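Local coordinates for protein halogenase (Chondromyces crocatus, PDB 3E1T) that probably chlorinates a precursor of chondrochloren as an FAD-dependent halogenase, using its bound flavin to generate the halogenating species, at residues S24-M28 with R29-V33; T372-Y375 with F376-A379. All coordinates share one frame; numbering follows the deposited sequence.

Contact 1: residues S24-M28 with R29-V33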
ATOM      1  N   SER A  24       1.823   6.347 -17.811  1.00 35.20           N
ATOM      2  CA  SER A  24       3.014   7.124 -18.175  1.00 36.14           C
ATOM      3  C   SER A  24       4.124   6.277 -18.782  1.00 36.93           C
ATOM      4  O   SER A  24       4.674   6.640 -19.816  1.00 37.10           O
ATOM      5  CB  SER A  24       3.558   7.901 -16.977  1.00 35.72           C
ATOM      6  OG  SER A  24       2.580   8.777 -16.467  1.00 37.07           O
ATOM      7  N   PHE A  25       4.446   5.150 -18.149  1.00 37.84           N
ATOM      8  CA  PHE A  25       5.580   4.303 -18.562  1.00 38.36           C
ATOM      9  C   PHE A  25       5.409   3.622 -19.925  1.00 38.85           C
ATOM     10  O   PHE A  25       6.393   3.295 -20.593  1.00 39.02           O
ATOM     11  CB  PHE A  25       5.862   3.212 -17.510  1.00 38.86           C
ATOM     12  CG  PHE A  25       6.656   3.680 -16.315  1.00 39.17           C
ATOM     13  CD1 PHE A  25       7.570   4.723 -16.419  1.00 40.07           C
ATOM     14  CD2 PHE A  25       6.507   3.045 -15.091  1.00 39.41           C
ATOM     15  CE1 PHE A  25       8.313   5.139 -15.309  1.00 41.47           C
ATOM     16  CE2 PHE A  25       7.241   3.454 -13.979  1.00 39.56           C
ATOM     17  CZ  PHE A  25       8.148   4.501 -14.088  1.00 40.08           C
ATOM     18  N   VAL A  26       4.170   3.343 -20.310  1.00 39.09           N
ATOM     19  CA  VAL A  26       3.925   2.721 -21.603  1.00 39.49           C
ATOM     20  C   VAL A  26       3.886   3.805 -22.697  1.00 40.22           C
ATOM     21  O   VAL A  26       4.448   3.618 -23.771  1.00 40.35           O
ATOM     22  CB  VAL A  26       2.641   1.838 -21.611  1.00 39.61           C
ATOM     23  CG1 VAL A  26       2.356   1.300 -23.023  1.00 39.08           C
ATOM     24  CG2 VAL A  26       2.770   0.673 -20.621  1.00 38.66           C
ATOM     25  N   ALA A  27       3.238   4.932 -22.404  1.00 40.92           N
ATOM     26  CA  ALA A  27       3.187   6.068 -23.327  1.00 42.15           C
ATOM     27  C   ALA A  27       4.579   6.628 -23.620  1.00 43.00           C
ATOM     28  O   ALA A  27       4.865   7.023 -24.755  1.00 43.46           O
ATOM     29  CB  ALA A  27       2.281   7.150 -22.787  1.00 41.55           C
ATOM     30  N   MET A  28       5.436   6.652 -22.597  1.00 43.76           N
ATOM     31  CA  MET A  28       6.844   7.039 -22.729  1.00 45.07           C
ATOM     32  C   MET A  28       7.610   6.199 -23.756  1.00 45.09           C
ATOM     33  O   MET A  28       8.657   6.622 -24.250  1.00 45.42           O
ATOM     34  CB  MET A  28       7.559   6.954 -21.373  1.00 44.98           C
ATOM     35  CG  MET A  28       7.302   8.125 -20.440  1.00 45.57           C
ATOM     36  SD  MET A  28       8.043   7.946 -18.794  1.00 46.89           S
ATOM     37  CE  MET A  28       9.723   7.478 -19.218  1.00 47.13           C
ATOM     38  N   ARG A  29       7.086   5.017 -24.066  1.00 45.25           N
ATOM     39  CA  ARG A  29       7.696   4.113 -25.036  1.00 45.55           C
ATOM     40  C   ARG A  29       7.050   4.325 -26.416  1.00 45.81           C
ATOM     41  O   ARG A  29       7.440   3.698 -27.405  1.00 46.00           O
ATOM     42  CB  ARG A  29       7.526   2.668 -24.556  1.00 45.48           C
ATOM     43  CG  ARG A  29       8.666   1.668 -24.871  1.00 46.52           C
ATOM     44  CD  ARG A  29      10.066   2.279 -25.018  1.00 45.20           C
ATOM     45  NE  ARG A  29      11.129   1.545 -24.311  1.00 44.44           N
ATOM     46  CZ  ARG A  29      11.481   0.272 -24.516  1.00 45.29           C
ATOM     47  NH1 ARG A  29      10.846  -0.495 -25.398  1.00 45.49           N
ATOM     48  NH2 ARG A  29      12.478  -0.250 -23.808  1.00 45.45           N
ATOM     49  N   GLY A  30       6.070   5.226 -26.469  1.00 45.80           N
ATOM     50  CA  GLY A  30       5.429   5.607 -27.721  1.00 45.81           C
ATOM     51  C   GLY A  30       4.268   4.716 -28.112  1.00 45.59           C
ATOM     52  O   GLY A  30       4.160   4.308 -29.267  1.00 45.88           O
ATOM     53  N   HIS A  31       3.399   4.416 -27.147  1.00 44.85           N
ATOM     54  CA  HIS A  31       2.233   3.582 -27.392  1.00 43.98           C
ATOM     55  C   HIS A  31       0.961   4.360 -27.109  1.00 43.92           C
ATOM     56  O   HIS A  31       1.001   5.382 -26.420  1.00 43.96           O
ATOM     57  CB  HIS A  31       2.290   2.314 -26.538  1.00 43.96           C
ATOM     58  CG  HIS A  31       3.469   1.437 -26.827  1.00 43.41           C
ATOM     59  ND1 HIS A  31       4.457   1.194 -25.898  1.00 43.48           N
ATOM     60  CD2 HIS A  31       3.816   0.740 -27.935  1.00 43.20           C
ATOM     61  CE1 HIS A  31       5.362   0.383 -26.419  1.00 43.64           C
ATOM     62  NE2 HIS A  31       4.996   0.090 -27.654  1.00 45.21           N
ATOM     63  N   ARG A  32      -0.161   3.885 -27.655  1.00 43.60           N
ATOM     64  CA  ARG A  32      -1.459   4.535 -27.459  1.00 43.59           C
ATOM     65  C   ARG A  32      -2.098   4.039 -26.160  1.00 42.82           C
ATOM     66  O   ARG A  32      -2.485   2.878 -26.059  1.00 42.32           O
ATOM     67  CB  ARG A  32      -2.414   4.252 -28.639  1.00 43.52           C
ATOM     68  CG  ARG A  32      -1.773   4.360 -30.030  1.00 44.37           C
ATOM     69  CD  ARG A  32      -2.759   4.089 -31.178  1.00 45.15           C
ATOM     70  NE  ARG A  32      -3.372   2.746 -31.206  1.00 49.15           N
ATOM     71  CZ  ARG A  32      -2.741   1.597 -31.465  1.00 50.06           C
ATOM     72  NH1 ARG A  32      -1.430   1.564 -31.691  1.00 51.33           N
ATOM     73  NH2 ARG A  32      -3.425   0.457 -31.477  1.00 49.44           N
ATOM     74  N   VAL A  33      -2.196   4.913 -25.165  1.00 42.28           N
ATOM     75  CA  VAL A  33      -2.879   4.530 -23.929  1.00 41.57           C
ATOM     76  C   VAL A  33      -3.996   5.488 -23.535  1.00 40.91           C
ATOM     77  O   VAL A  33      -3.857   6.709 -23.634  1.00 41.21           O
ATOM     78  CB  VAL A  33      -1.900   4.127 -22.736  1.00 41.58           C
ATOM     79  CG1 VAL A  33      -0.438   4.410 -23.051  1.00 40.67           C
ATOM     80  CG2 VAL A  33      -2.345   4.720 -21.374  1.00 41.50           C
TER
HETATM   81  O   HOH W   1       3.131   7.486 -26.672  1.00 40.46           O

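Contact 2: residues T372-Y375 with F376-A379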
ATOM      1  N   THR A 372       0.636  -7.537  27.307  1.00 36.51           N
ATOM      2  CA  THR A 372       0.088  -8.804  27.783  1.00 36.05           C
ATOM      3  C   THR A 372      -1.366  -8.748  28.206  1.00 35.54           C
ATOM      4  O   THR A 372      -2.022  -9.787  28.271  1.00 35.84           O
ATOM      5  CB  THR A 372       0.935  -9.417  28.931  1.00 36.61           C
ATOM      6  OG1 THR A 372       1.006  -8.491  30.021  1.00 36.70           O
ATOM      7  CG2 THR A 372       2.343  -9.747  28.448  1.00 35.66           C
ATOM      8  N   ASP A 373      -1.884  -7.554  28.475  1.00 35.03           N
ATOM      9  CA  ASP A 373      -3.306  -7.423  28.799  1.00 34.94           C
ATOM     10  C   ASP A 373      -4.165  -6.881  27.645  1.00 34.19           C
ATOM     11  O   ASP A 373      -5.330  -6.525  27.836  1.00 33.63           O
ATOM     12  CB  ASP A 373      -3.506  -6.633  30.103  1.00 35.98           C
ATOM     13  CG  ASP A 373      -3.103  -5.178  29.995  1.00 38.01           C
ATOM     14  OD1 ASP A 373      -2.335  -4.797  29.079  1.00 41.61           O
ATOM     15  OD2 ASP A 373      -3.570  -4.394  30.852  1.00 41.06           O
ATOM     16  N   SER A 374      -3.584  -6.858  26.441  1.00 33.39           N
ATOM     17  CA  SER A 374      -4.284  -6.402  25.247  1.00 32.57           C
ATOM     18  C   SER A 374      -4.864  -7.573  24.473  1.00 32.09           C
ATOM     19  O   SER A 374      -4.135  -8.475  24.075  1.00 31.97           O
ATOM     20  CB  SER A 374      -3.346  -5.613  24.325  1.00 32.25           C
ATOM     21  OG  SER A 374      -4.023  -5.241  23.133  1.00 31.57           O
ATOM     22  N   TYR A 375      -6.174  -7.549  24.252  1.00 32.07           N
ATOM     23  CA  TYR A 375      -6.793  -8.539  23.382  1.00 32.56           C
ATOM     24  C   TYR A 375      -6.272  -8.395  21.943  1.00 31.24           C
ATOM     25  O   TYR A 375      -5.934  -9.393  21.323  1.00 31.75           O
ATOM     26  CB  TYR A 375      -8.330  -8.503  23.458  1.00 33.77           C
ATOM     27  CG  TYR A 375      -9.026  -9.233  22.320  1.00 36.38           C
ATOM     28  CD1 TYR A 375      -8.756 -10.578  22.041  1.00 37.58           C
ATOM     29  CD2 TYR A 375      -9.940  -8.564  21.508  1.00 37.74           C
ATOM     30  CE1 TYR A 375      -9.381 -11.239  20.975  1.00 37.60           C
ATOM     31  CE2 TYR A 375     -10.575  -9.210  20.455  1.00 40.21           C
ATOM     32  CZ  TYR A 375     -10.294 -10.548  20.191  1.00 38.39           C
ATOM     33  OH  TYR A 375     -10.942 -11.168  19.127  1.00 39.43           O
ATOM     34  N   PHE A 376      -6.166  -7.157  21.461  1.00 29.88           N
ATOM     35  CA  PHE A 376      -5.703  -6.857  20.095  1.00 29.07           C
ATOM     36  C   PHE A 376      -4.315  -7.453  19.829  1.00 29.04           C
ATOM     37  O   PHE A 376      -4.138  -8.220  18.884  1.00 28.79           O
ATOM     38  CB  PHE A 376      -5.736  -5.333  19.851  1.00 28.38           C
ATOM     39  CG  PHE A 376      -5.244  -4.899  18.474  1.00 27.69           C
ATOM     40  CD1 PHE A 376      -6.154  -4.608  17.454  1.00 25.94           C
ATOM     41  CD2 PHE A 376      -3.875  -4.754  18.209  1.00 27.14           C
ATOM     42  CE1 PHE A 376      -5.700  -4.192  16.178  1.00 26.84           C
ATOM     43  CE2 PHE A 376      -3.415  -4.345  16.928  1.00 26.71           C
ATOM     44  CZ  PHE A 376      -4.330  -4.062  15.927  1.00 24.44           C
ATOM     45  N   TRP A 377      -3.337  -7.124  20.670  1.00 28.98           N
ATOM     46  CA  TRP A 377      -1.976  -7.636  20.476  1.00 29.44           C
ATOM     47  C   TRP A 377      -1.825  -9.132  20.739  1.00 30.04           C
ATOM     48  O   TRP A 377      -1.096  -9.819  20.014  1.00 30.32           O
ATOM     49  CB  TRP A 377      -0.955  -6.801  21.260  1.00 29.06           C
ATOM     50  CG  TRP A 377      -0.965  -5.401  20.795  1.00 29.53           C
ATOM     51  CD1 TRP A 377      -1.580  -4.336  21.397  1.00 28.39           C
ATOM     52  CD2 TRP A 377      -0.397  -4.905  19.577  1.00 28.36           C
ATOM     53  NE1 TRP A 377      -1.410  -3.208  20.639  1.00 29.14           N
ATOM     54  CE2 TRP A 377      -0.688  -3.530  19.516  1.00 28.20           C
ATOM     55  CE3 TRP A 377       0.344  -5.490  18.540  1.00 28.31           C
ATOM     56  CZ2 TRP A 377      -0.257  -2.716  18.460  1.00 28.24           C
ATOM     57  CZ3 TRP A 377       0.762  -4.681  17.491  1.00 28.55           C
ATOM     58  CH2 TRP A 377       0.451  -3.313  17.456  1.00 28.73           C
ATOM     59  N   SER A 378      -2.529  -9.654  21.744  1.00 30.66           N
ATOM     60  CA  SER A 378      -2.447 -11.096  22.036  1.00 31.89           C
ATOM     61  C   SER A 378      -2.947 -11.965  20.870  1.00 31.69           C
ATOM     62  O   SER A 378      -2.464 -13.074  20.672  1.00 31.63           O
ATOM     63  CB  SER A 378      -3.209 -11.449  23.312  1.00 32.18           C
ATOM     64  OG  SER A 378      -4.612 -11.334  23.095  1.00 35.95           O
ATOM     65  N   ALA A 379      -3.903 -11.449  20.103  1.00 31.72           N
ATOM     66  CA  ALA A 379      -4.426 -12.159  18.931  1.00 31.88           C
ATOM     67  C   ALA A 379      -3.600 -11.935  17.653  1.00 31.86           C
ATOM     68  O   ALA A 379      -3.893 -12.530  16.608  1.00 32.92           O
ATOM     69  CB  ALA A 379      -5.877 -11.772  18.694  1.00 31.71           C
TER

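Contact 1: residues S24-M28 with R29-V33
The imidazole of His-31 meets Val-26 at its edge, near the ring plane, where ND1 donates to Val-26 O (3.2 Å, N-H...O angle 142°); over one face, offset toward the rim, lies Arg-29 O, 4.0 Å above the plane. The side chains of Val-26 and His-31 cross at about a right angle, CG1 of Val-26 coming within 3.6 Å of ND1. With CG beside its own backbone N (chi1 -62°), His-31 turns its ring back to the last turn of helix 17-27. Val-26 O takes a second bond, from Arg-29 N at 3.0 Å, and the two donors approach from opposite faces of the carbonyl plane. Next along, Gly-30 N closes a type I turn on Ala-27 O at 2.8 Å, and a water donates to both Ala-27 O and His-31 O. Gly-30, with positive phi, takes the chain out of the helix toward strand 33-36 of the parallel sheet. There Val-33 CG1 packs on Ala-27 CB at 3.9 Å, while Arg-29 leads away to a salt bridge with Asp-498. Backbone, imidazole and water donors thus satisfy carbonyls at the helix end, whose partial negative charge would probably suit the imidazole N-H, shared weakly with Asn-331 OD1.

Contact 2: residues T372-Y375 with F376-A379
Ser-374 OG takes the backbone N-H of Trp-377 in an almost straight bond (3.2 Å, N-H...O angle 178°) and is also hydrogen-bonded to Gln-216 O. This is an N-cap: the serine stands just before the short helix 375-378 and its side chain stands in for a missing carbonyl at the first turn. OG lies anti to the backbone N (chi1 177°), which carries it toward the first turn and brings it 3.1 Å from Trp-377 CD1, while Ser-374 CB sits at the indole edge, in its plane. The indole carries Phe-376 CD2 over the centre of one face, and its NE1 donates to Phe-215 O, outside the turn, which would help to hold the ring's rotation. Ser-374 O receives Ser-378 N at 3.1 Å, and Tyr-375 O receives Ala-379 N, as in regular helical bonding. Ser-378 OG folds back over the turn to lie between these two carbonyls, 2.9 Å from Tyr-375 O and 3.1 Å from Ser-374 O. On the outer side the phenol ring of Tyr-375 lies obliquely past Ala-379, with CE1 4.2 Å from Ala-379 CB.

In the fold
Both contacts are local ones at helix termini, on opposite sides of the chain's centre, with centres 49 Å apart and no touch between them. Contact 1 closes helix 17-27, the helix whose start carries what is probably the dinucleotide-binding glycine motif of the FAD site, and passes the chain to the parallel sheet; contact 2 starts helix 375-378, a short piece after the long helix 340-368. Each mixes buried and exposed residues, the first setting valines and an alanine inward, the second a serine and two aromatics. The chemistry follows the helix direction: at the C-terminal end carbonyls gather donors, including an imidazole and a water, whereas at the N-terminal end a serine oxygen accepts a backbone N-H.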